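Local coordinates for SusD-like protein BACOVA_02651 (Bacteroides ovatus, PDB 5E75) that binds polysaccharide at the cell surface and probably captures xyloglucan there before its transport into the periplasm for degradation, at residues A[202-212]-A[367-375]; A[447-455]-A[462-472]. All coordinates share one frame; numbering follows the deposited sequence.

Contact 1 (A[202-212]-A[367-375]); sequences TRDEGDLELAR and YAEACLGNN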
loop_
_atom_site.group_PDB
_atom_site.type_symbol
_atom_site.label_atom_id
_atom_site.label_comp_id
_atom_site.label_asym_id
_atom_site.label_seq_id
_atom_site.Cartn_x
_atom_site.Cartn_y
_atom_site.Cartn_z
ATOM N N THR A 202 -21.959 2.874 12.209
ATOM C CA THR A 202 -21.502 1.990 13.275
ATOM C C THR A 202 -20.791 0.780 12.676
ATOM O O THR A 202 -20.988 0.449 11.504
ATOM C CB THR A 202 -22.641 1.543 14.221
ATOM O OG1 THR A 202 -23.482 0.603 13.554
ATOM C CG2 THR A 202 -23.471 2.730 14.683
ATOM N N ARG A 203 -19.930 0.162 13.475
ATOM C CA ARG A 203 -19.187 -1.016 13.055
ATOM C C ARG A 203 -19.798 -2.280 13.655
ATOM O O ARG A 203 -20.001 -2.387 14.866
ATOM C CB ARG A 203 -17.713 -0.875 13.425
ATOM C CG ARG A 203 -16.988 0.123 12.518
ATOM C CD ARG A 203 -15.490 0.282 12.819
ATOM N NE ARG A 203 -14.740 0.502 11.596
ATOM C CZ ARG A 203 -13.527 1.027 11.514
ATOM N NH1 ARG A 203 -12.881 1.464 12.591
ATOM N NH2 ARG A 203 -12.964 1.148 10.310
ATOM N N ASP A 204 -20.095 -3.237 12.784
ATOM C CA ASP A 204 -20.691 -4.504 13.183
ATOM C C ASP A 204 -19.849 -5.185 14.245
ATOM O O ASP A 204 -18.664 -5.423 14.046
ATOM C CB ASP A 204 -20.781 -5.394 11.954
ATOM C CG ASP A 204 -21.476 -6.698 12.236
ATOM O OD1 ASP A 204 -22.729 -6.690 12.220
ATOM O OD2 ASP A 204 -20.786 -7.709 12.453
ATOM N N GLU A 205 -20.469 -5.548 15.363
ATOM C CA GLU A 205 -19.727 -6.119 16.475
ATOM C C GLU A 205 -19.201 -7.525 16.160
ATOM O O GLU A 205 -18.151 -7.927 16.659
ATOM C CB GLU A 205 -20.616 -6.105 17.729
ATOM C CG GLU A 205 -20.949 -4.686 18.239
ATOM C CD GLU A 205 -19.796 -4.013 18.971
ATOM O OE1 GLU A 205 -18.758 -4.679 19.199
ATOM O OE2 GLU A 205 -19.936 -2.813 19.332
ATOM N N GLY A 206 -19.913 -8.269 15.319
ATOM C CA GLY A 206 -19.432 -9.565 14.888
ATOM C C GLY A 206 -18.142 -9.462 14.093
ATOM O O GLY A 206 -17.190 -10.191 14.356
ATOM N N ASP A 207 -18.121 -8.556 13.126
ATOM C CA ASP A 207 -16.921 -8.346 12.330
ATOM C C ASP A 207 -15.784 -7.780 13.180
ATOM O O ASP A 207 -14.636 -8.159 12.978
ATOM C CB ASP A 207 -17.196 -7.431 11.132
ATOM C CG ASP A 207 -17.959 -8.118 9.991
ATOM O OD1 ASP A 207 -18.170 -9.358 10.007
ATOM O OD2 ASP A 207 -18.324 -7.396 9.045
ATOM N N LEU A 208 -16.092 -6.884 14.124
ATOM C CA LEU A 208 -15.069 -6.373 15.039
ATOM C C LEU A 208 -14.444 -7.503 15.846
ATOM O O LEU A 208 -13.230 -7.564 16.038
ATOM C CB LEU A 208 -15.634 -5.300 15.967
ATOM C CG LEU A 208 -15.941 -3.944 15.339
ATOM C CD1 LEU A 208 -16.673 -3.067 16.356
ATOM C CD2 LEU A 208 -14.656 -3.267 14.881
ATOM N N GLU A 209 -15.289 -8.404 16.333
ATOM C CA GLU A 209 -14.802 -9.520 17.122
ATOM C C GLU A 209 -13.881 -10.405 16.285
ATOM O O GLU A 209 -12.821 -10.807 16.740
ATOM C CB GLU A 209 -15.980 -10.323 17.687
ATOM C CG GLU A 209 -15.584 -11.566 18.458
ATOM C CD GLU A 209 -14.700 -11.276 19.651
ATOM O OE1 GLU A 209 -14.762 -10.146 20.187
ATOM O OE2 GLU A 209 -13.933 -12.175 20.055
ATOM N N LEU A 210 -14.295 -10.723 15.063
ATOM C CA LEU A 210 -13.450 -11.515 14.179
ATOM C C LEU A 210 -12.119 -10.820 13.839
ATOM O O LEU A 210 -11.068 -11.451 13.860
ATOM C CB LEU A 210 -14.219 -11.877 12.909
ATOM C CG LEU A 210 -15.319 -12.925 13.119
ATOM C CD1 LEU A 210 -16.306 -12.926 11.954
ATOM C CD2 LEU A 210 -14.714 -14.283 13.308
ATOM N N ALA A 211 -12.155 -9.520 13.556
ATOM C CA ALA A 211 -10.929 -8.761 13.319
ATOM C C ALA A 211 -9.992 -8.855 14.527
ATOM O O ALA A 211 -8.785 -9.051 14.392
ATOM C CB ALA A 211 -11.264 -7.318 13.014
ATOM N N ARG A 212 -10.560 -8.712 15.725
ATOM C CA ARG A 212 -9.748 -8.835 16.942
ATOM C C ARG A 212 -9.165 -10.231 17.099
ATOM O O ARG A 212 -8.016 -10.393 17.483
ATOM C CB ARG A 212 -10.562 -8.496 18.189
ATOM C CG ARG A 212 -10.853 -7.017 18.355
ATOM C CD ARG A 212 -11.411 -6.725 19.729
ATOM N NE ARG A 212 -12.703 -7.360 19.980
ATOM C CZ ARG A 212 -13.888 -6.778 19.794
ATOM N NH1 ARG A 212 -13.980 -5.545 19.322
ATOM N NH2 ARG A 212 -15.001 -7.434 20.087
ATOM N N TYR A 367 -5.363 -4.224 14.926
ATOM C CA TYR A 367 -5.854 -4.752 16.188
ATOM C C TYR A 367 -6.333 -3.603 17.092
ATOM O O TYR A 367 -7.426 -3.665 17.667
ATOM C CB TYR A 367 -4.742 -5.558 16.868
ATOM C CG TYR A 367 -5.124 -6.273 18.152
ATOM C CD1 TYR A 367 -6.436 -6.632 18.424
ATOM C CD2 TYR A 367 -4.151 -6.599 19.077
ATOM C CE1 TYR A 367 -6.773 -7.288 19.604
ATOM C CE2 TYR A 367 -4.479 -7.251 20.259
ATOM C CZ TYR A 367 -5.790 -7.591 20.510
ATOM O OH TYR A 367 -6.108 -8.235 21.691
ATOM N N ALA A 368 -5.538 -2.540 17.196
ATOM C CA ALA A 368 -5.923 -1.399 18.010
ATOM C C ALA A 368 -7.255 -0.812 17.561
ATOM O O ALA A 368 -8.130 -0.503 18.379
ATOM C CB ALA A 368 -4.835 -0.319 17.986
ATOM N N GLU A 369 -7.427 -0.645 16.255
ATOM C CA GLU A 369 -8.641 -0.039 15.724
ATOM C C GLU A 369 -9.842 -0.950 15.971
ATOM O O GLU A 369 -10.954 -0.485 16.260
ATOM C CB GLU A 369 -8.476 0.290 14.225
ATOM C CG GLU A 369 -9.621 1.066 13.616
ATOM C CD GLU A 369 -9.375 1.510 12.172
ATOM O OE1 GLU A 369 -8.229 1.423 11.696
ATOM O OE2 GLU A 369 -10.338 1.987 11.537
ATOM N N ALA A 370 -9.633 -2.260 15.860
ATOM C CA ALA A 370 -10.716 -3.207 16.118
ATOM C C ALA A 370 -11.089 -3.249 17.606
ATOM O O ALA A 370 -12.254 -3.495 17.934
ATOM C CB ALA A 370 -10.361 -4.594 15.609
ATOM N N CYS A 371 -10.123 -2.999 18.489
ATOM C CA CYS A 371 -10.418 -2.867 19.922
ATOM C C CYS A 371 -11.160 -1.563 20.240
ATOM O O CYS A 371 -12.079 -1.552 21.071
ATOM C CB CYS A 371 -9.141 -2.977 20.752
ATOM S SG CYS A 371 -8.417 -4.614 20.783
ATOM N N LEU A 372 -10.790 -0.463 19.592
ATOM C CA LEU A 372 -11.545 0.776 19.724
ATOM C C LEU A 372 -13.018 0.547 19.372
ATOM O O LEU A 372 -13.923 0.970 20.104
ATOM C CB LEU A 372 -10.929 1.836 18.828
ATOM C CG LEU A 372 -11.673 3.170 18.759
ATOM C CD1 LEU A 372 -11.620 3.925 20.081
ATOM C CD2 LEU A 372 -11.110 4.045 17.643
ATOM N N GLY A 373 -13.258 -0.141 18.259
ATOM C CA GLY A 373 -14.606 -0.535 17.895
ATOM C C GLY A 373 -15.516 0.664 17.773
ATOM O O GLY A 373 -15.197 1.603 17.072
ATOM N N ASN A 374 -16.648 0.620 18.477
ATOM C CA ASN A 374 -17.634 1.686 18.434
ATOM C C ASN A 374 -17.499 2.650 19.599
ATOM O O ASN A 374 -18.289 3.593 19.732
ATOM C CB ASN A 374 -19.034 1.089 18.424
ATOM C CG ASN A 374 -19.342 0.396 17.115
ATOM O OD1 ASN A 374 -19.223 1.006 16.061
ATOM N ND2 ASN A 374 -19.712 -0.871 17.175
ATOM N N ASN A 375 -16.484 2.440 20.426
ATOM C CA ASN A 375 -16.228 3.386 21.511
ATOM C C ASN A 375 -15.500 4.631 21.016
ATOM O O ASN A 375 -14.800 4.598 20.000
ATOM C CB ASN A 375 -15.460 2.692 22.629
ATOM C CG ASN A 375 -16.311 1.665 23.356
ATOM O OD1 ASN A 375 -17.476 1.923 23.670
ATOM N ND2 ASN A 375 -15.755 0.500 23.594
HETATM O O HOH W 1 -13.038 1.377 15.406
HETATM O O HOH W 2 -17.140 -1.405 20.471
#
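Tyr367 opens the contact by setting its ring obliquely near the carbonyl of Arg212, where two helices of the helical scaffold of this SusD-family protein pack together. Their pieces 205-212 and 367-372 cross roughly antiparallel, 147° between N-to-C directions, with axes 8.7 Å apart. Glu369, its CG anti to the backbone N (chi1 -173°) and the chain extended beyond, carries OE2 across to the guanidinium of Arg203. Both terminal nitrogens grip this one oxygen end-on, Arg203 NH1 2.8 Å from Glu369 OE2 on its anti lone pair and NH2 from above the carboxylate plane; Trp428 NE1 is a further donor to the same oxygen. At Ala370 the helices pack directly: its CB lies 3.9 Å from Ala211 CB and also meets CG of Arg212, whose bent chain returns Arg212 NH1 to Ala370 O at 3.0 Å. The salt bridge of Arg212 NH2 to Glu209 OE1 helps fix that guanidinium. Gly373, with positive phi just past the helix end, brings its CA to 3.6 Å from Leu208 CD1, a spot where a side chain would be tight. The Asn374 side-chain amide then takes both backbone groups of Arg203: OD1 accepts from Arg203 N, ND2 donates to Arg203 O, and both bonds are nearly straight and on in-plane lone pairs. Asn374 ND2 also donates to Glu205 OE2 at 2.9 Å, which it meets from above the carboxylate plane.

Contact 2 (A[447-455]-A[462-472]); sequences YRTDAIIKD and FGKYDTDGTTF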
loop_
_atom_site.group_PDB
_atom_site.type_symbol
_atom_site.label_atom_id
_atom_site.label_comp_id
_atom_site.label_asym_id
_atom_site.label_seq_id
_atom_site.Cartn_x
_atom_site.Cartn_y
_atom_site.Cartn_z
ATOM N N TYR A 447 -2.096 22.155 -3.086
ATOM C CA TYR A 447 -1.240 23.228 -2.589
ATOM C C TYR A 447 0.143 22.666 -2.333
ATOM O O TYR A 447 0.289 21.581 -1.780
ATOM C CB TYR A 447 -1.764 23.809 -1.282
ATOM C CG TYR A 447 -2.942 24.725 -1.414
ATOM C CD1 TYR A 447 -4.215 24.224 -1.625
ATOM C CD2 TYR A 447 -2.780 26.099 -1.302
ATOM C CE1 TYR A 447 -5.303 25.077 -1.740
ATOM C CE2 TYR A 447 -3.852 26.950 -1.408
ATOM C CZ TYR A 447 -5.108 26.439 -1.634
ATOM O OH TYR A 447 -6.172 27.304 -1.730
ATOM N N ARG A 448 1.157 23.408 -2.737
ATOM C CA ARG A 448 2.547 23.016 -2.543
ATOM C C ARG A 448 3.272 24.327 -2.308
ATOM O O ARG A 448 2.663 25.392 -2.392
ATOM C CB ARG A 448 3.084 22.289 -3.774
ATOM C CG ARG A 448 2.957 23.117 -5.034
ATOM C CD ARG A 448 3.174 22.320 -6.283
ATOM N NE ARG A 448 2.705 23.032 -7.471
ATOM C CZ ARG A 448 3.478 23.765 -8.271
ATOM N NH1 ARG A 448 4.776 23.904 -8.022
ATOM N NH2 ARG A 448 2.947 24.364 -9.331
ATOM N N THR A 449 4.557 24.272 -1.994
ATOM C CA THR A 449 5.262 25.504 -1.664
ATOM C C THR A 449 6.734 25.364 -2.015
ATOM O O THR A 449 7.270 24.262 -2.024
ATOM C CB THR A 449 5.021 25.879 -0.196
ATOM O OG1 THR A 449 5.173 27.295 -0.028
ATOM C CG2 THR A 449 5.935 25.120 0.760
ATOM N N ASP A 450 7.370 26.491 -2.327
ATOM C CA ASP A 450 8.723 26.489 -2.859
ATOM C C ASP A 450 9.781 26.085 -1.856
ATOM O O ASP A 450 10.775 25.448 -2.225
ATOM C CB ASP A 450 9.097 27.884 -3.342
ATOM C CG ASP A 450 8.517 28.225 -4.688
ATOM O OD1 ASP A 450 8.088 27.318 -5.427
ATOM O OD2 ASP A 450 8.525 29.432 -5.017
ATOM N N ALA A 451 9.600 26.472 -0.596
ATOM C CA ALA A 451 10.620 26.253 0.408
ATOM C C ALA A 451 10.071 25.700 1.703
ATOM O O ALA A 451 9.150 26.252 2.306
ATOM C CB ALA A 451 11.387 27.560 0.687
ATOM N N ILE A 452 10.677 24.600 2.118
ATOM C CA ILE A 452 10.422 23.994 3.405
ATOM C C ILE A 452 11.763 23.948 4.118
ATOM O O ILE A 452 12.715 23.351 3.619
ATOM C CB ILE A 452 9.850 22.578 3.240
ATOM C CG1 ILE A 452 8.524 22.647 2.473
ATOM C CG2 ILE A 452 9.667 21.930 4.594
ATOM C CD1 ILE A 452 7.964 21.286 2.131
ATOM N N ILE A 453 11.853 24.612 5.259
ATOM C CA ILE A 453 13.110 24.685 6.005
ATOM C C ILE A 453 12.869 24.360 7.472
ATOM O O ILE A 453 11.722 24.236 7.899
ATOM C CB ILE A 453 13.767 26.079 5.858
ATOM C CG1 ILE A 453 12.868 27.169 6.433
ATOM C CG2 ILE A 453 14.047 26.354 4.385
ATOM C CD1 ILE A 453 13.533 28.547 6.486
ATOM N N LYS A 454 13.949 24.212 8.235
ATOM C CA LYS A 454 13.849 23.910 9.665
ATOM C C LYS A 454 14.407 25.005 10.548
ATOM O O LYS A 454 15.341 25.703 10.161
ATOM C CB LYS A 454 14.592 22.625 9.994
ATOM C CG LYS A 454 13.963 21.418 9.391
ATOM C CD LYS A 454 14.929 20.272 9.370
ATOM C CE LYS A 454 14.370 19.172 8.480
ATOM N NZ LYS A 454 15.361 18.120 8.223
ATOM N N ASP A 455 13.824 25.143 11.737
ATOM C CA ASP A 455 14.386 26.015 12.766
ATOM C C ASP A 455 15.316 25.234 13.694
ATOM O O ASP A 455 15.508 24.028 13.525
ATOM C CB ASP A 455 13.288 26.741 13.560
ATOM C CG ASP A 455 12.374 25.798 14.337
ATOM O OD1 ASP A 455 12.817 24.713 14.769
ATOM O OD2 ASP A 455 11.197 26.159 14.528
ATOM N N PHE A 462 7.022 26.353 6.335
ATOM C CA PHE A 462 6.545 26.265 4.958
ATOM C C PHE A 462 6.354 27.662 4.381
ATOM O O PHE A 462 5.730 28.522 5.012
ATOM C CB PHE A 462 5.207 25.499 4.891
ATOM C CG PHE A 462 5.255 24.118 5.497
ATOM C CD1 PHE A 462 5.042 23.932 6.849
ATOM C CD2 PHE A 462 5.518 23.007 4.713
ATOM C CE1 PHE A 462 5.091 22.666 7.406
ATOM C CE2 PHE A 462 5.565 21.751 5.272
ATOM C CZ PHE A 462 5.364 21.581 6.609
ATOM N N GLY A 463 6.891 27.885 3.186
ATOM C CA GLY A 463 6.757 29.168 2.524
ATOM C C GLY A 463 7.557 29.229 1.239
ATOM O O GLY A 463 7.569 28.299 0.444
ATOM N N LYS A 464 8.246 30.346 1.023
ATOM C CA LYS A 464 9.029 30.524 -0.190
ATOM C C LYS A 464 10.168 31.481 0.091
ATOM O O LYS A 464 10.234 32.073 1.167
ATOM C CB LYS A 464 8.163 31.075 -1.328
ATOM C CG LYS A 464 7.741 32.525 -1.156
ATOM C CD LYS A 464 6.775 32.950 -2.248
ATOM C CE LYS A 464 7.505 33.369 -3.514
ATOM N NZ LYS A 464 6.561 33.604 -4.642
ATOM N N TYR A 465 11.075 31.611 -0.864
ATOM C CA TYR A 465 12.104 32.643 -0.775
ATOM C C TYR A 465 11.676 33.892 -1.542
ATOM O O TYR A 465 10.857 33.828 -2.455
ATOM C CB TYR A 465 13.441 32.121 -1.295
ATOM C CG TYR A 465 14.108 31.147 -0.350
ATOM C CD1 TYR A 465 14.596 31.558 0.886
ATOM C CD2 TYR A 465 14.239 29.816 -0.691
ATOM C CE1 TYR A 465 15.202 30.664 1.750
ATOM C CE2 TYR A 465 14.836 28.918 0.162
ATOM C CZ TYR A 465 15.316 29.339 1.375
ATOM O OH TYR A 465 15.915 28.432 2.211
ATOM N N ASP A 466 12.222 35.037 -1.145
ATOM C CA ASP A 466 11.994 36.284 -1.869
ATOM C C ASP A 466 12.803 36.201 -3.157
ATOM O O ASP A 466 13.425 35.173 -3.441
ATOM C CB ASP A 466 12.453 37.476 -1.018
ATOM C CG ASP A 466 11.731 38.783 -1.357
ATOM O OD1 ASP A 466 10.878 38.825 -2.269
ATOM O OD2 ASP A 466 12.042 39.793 -0.690
ATOM N N THR A 467 12.808 37.286 -3.926
ATOM C CA THR A 467 13.546 37.331 -5.187
ATOM C C THR A 467 15.018 36.937 -5.016
ATOM O O THR A 467 15.616 36.368 -5.924
ATOM C CB THR A 467 13.486 38.733 -5.821
ATOM O OG1 THR A 467 14.184 39.666 -4.988
ATOM C CG2 THR A 467 12.042 39.189 -5.996
ATOM N N ASP A 468 15.590 37.225 -3.848
ATOM C CA ASP A 468 17.001 36.932 -3.589
ATOM C C ASP A 468 17.301 35.444 -3.370
ATOM O O ASP A 468 18.464 35.040 -3.318
ATOM C CB ASP A 468 17.526 37.765 -2.402
ATOM C CG ASP A 468 16.784 37.493 -1.098
ATOM O OD1 ASP A 468 16.057 36.483 -0.995
ATOM O OD2 ASP A 468 16.941 38.300 -0.155
ATOM N N GLY A 469 16.257 34.630 -3.235
ATOM C CA GLY A 469 16.431 33.199 -3.062
ATOM C C GLY A 469 17.029 32.796 -1.723
ATOM O O GLY A 469 17.403 31.634 -1.536
ATOM N N THR A 470 17.115 33.744 -0.788
ATOM C CA THR A 470 17.729 33.490 0.517
ATOM C C THR A 470 16.852 33.944 1.684
ATOM O O THR A 470 16.928 33.386 2.775
ATOM C CB THR A 470 19.087 34.203 0.636
ATOM O OG1 THR A 470 18.907 35.606 0.402
ATOM C CG2 THR A 470 20.082 33.642 -0.369
ATOM N N THR A 471 16.033 34.961 1.450
ATOM C CA THR A 471 15.150 35.493 2.479
ATOM C C THR A 471 13.838 34.715 2.512
ATOM O O THR A 471 13.033 34.787 1.586
ATOM C CB THR A 471 14.863 36.996 2.232
ATOM O OG1 THR A 471 16.099 37.720 2.260
ATOM C CG2 THR A 471 13.935 37.565 3.292
ATOM N N PHE A 472 13.625 33.995 3.604
ATOM C CA PHE A 472 12.471 33.113 3.723
ATOM C C PHE A 472 11.205 33.886 4.098
ATOM O O PHE A 472 11.212 34.716 5.012
ATOM C CB PHE A 472 12.785 32.029 4.748
ATOM C CG PHE A 472 11.688 31.022 4.934
ATOM C CD1 PHE A 472 11.430 30.062 3.967
ATOM C CD2 PHE A 472 10.932 31.017 6.097
ATOM C CE1 PHE A 472 10.421 29.122 4.156
ATOM C CE2 PHE A 472 9.931 30.082 6.287
ATOM C CZ PHE A 472 9.676 29.136 5.316
#
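Ala451 and Gly463 form an antiparallel hydrogen-bonded pair in a beta hairpin, next to the non-hydrogen-bonded pair Ile452 and Phe462, and the N-to-C directions of the short strand segments lie 111° apart, well short of antiparallel. Asp450 and Ala451 both face Gly463, a classic beta bulge. Gly463 N donates to Ala451 O, while Gly463 O takes two donors from opposite faces of its carbonyl plane: Ala451 N at 2.9 Å, and the hydroxyl of Thr449, with Thr449 OG1 2.6 Å from Gly463 O. The chi1 of Thr449 (-154°) sets OG1 roughly anti to its own N, turning the hydroxyl to that oxygen. On the face with Ile452, CG1 and CD1 of this isoleucine lie obliquely against the CD2 and CE2 rim of Phe462, Ile452 CG1 coming to 3.8 Å from Phe462 CD2; Ile286 and Leu289 of helix 286-291 pack on this side. Ala451, on the other face, touches Tyr465, with Ala451 CB 3.7 Å from Tyr465 CE2. Beside it Phe472, from the third strand of the sheet, receives Ile453 CD1 over the centre of one ring face, a CH-pi contact with Ile453 CD1 3.5 Å from the Phe472 ring centroid and 14° off its normal. Ala451 O lies at the edge of the same ring, near its plane. Replacing Phe472 by an alanine is likely to leave Ile453 CD1 without the ring face it sits over and to open a gap beside Ala451 CB. Between these segments the backbone gives just the Ala451-Gly463 bonds, so the threonine hydroxyl and apolar packing on both faces probably contribute much of the contact.

How the contacts relate
From the N terminus, the chain first passes through 202-212, at the start of helix 205-221, and contact 1 closes when 367-375, the end of helix 360-372, returns to it after 154 intervening residues. That long loop carries both helices and strands, including helix 286-291. The chain then runs on through further helices to 447-455, where contact 2 closes a short hairpin loop of six residues. The two contacts lie in series, neither nested nor crossed. The centres of contact 1 and contact 2 are about 44 Å apart, and the nearest atoms of contact 1 and contact 2 about 25 Å. Contact 1 ties distant parts of the helical body together, whereas contact 2 joins neighbouring strands of a small peripheral sheet, yet it leans on helix 286-291 from within the first loop.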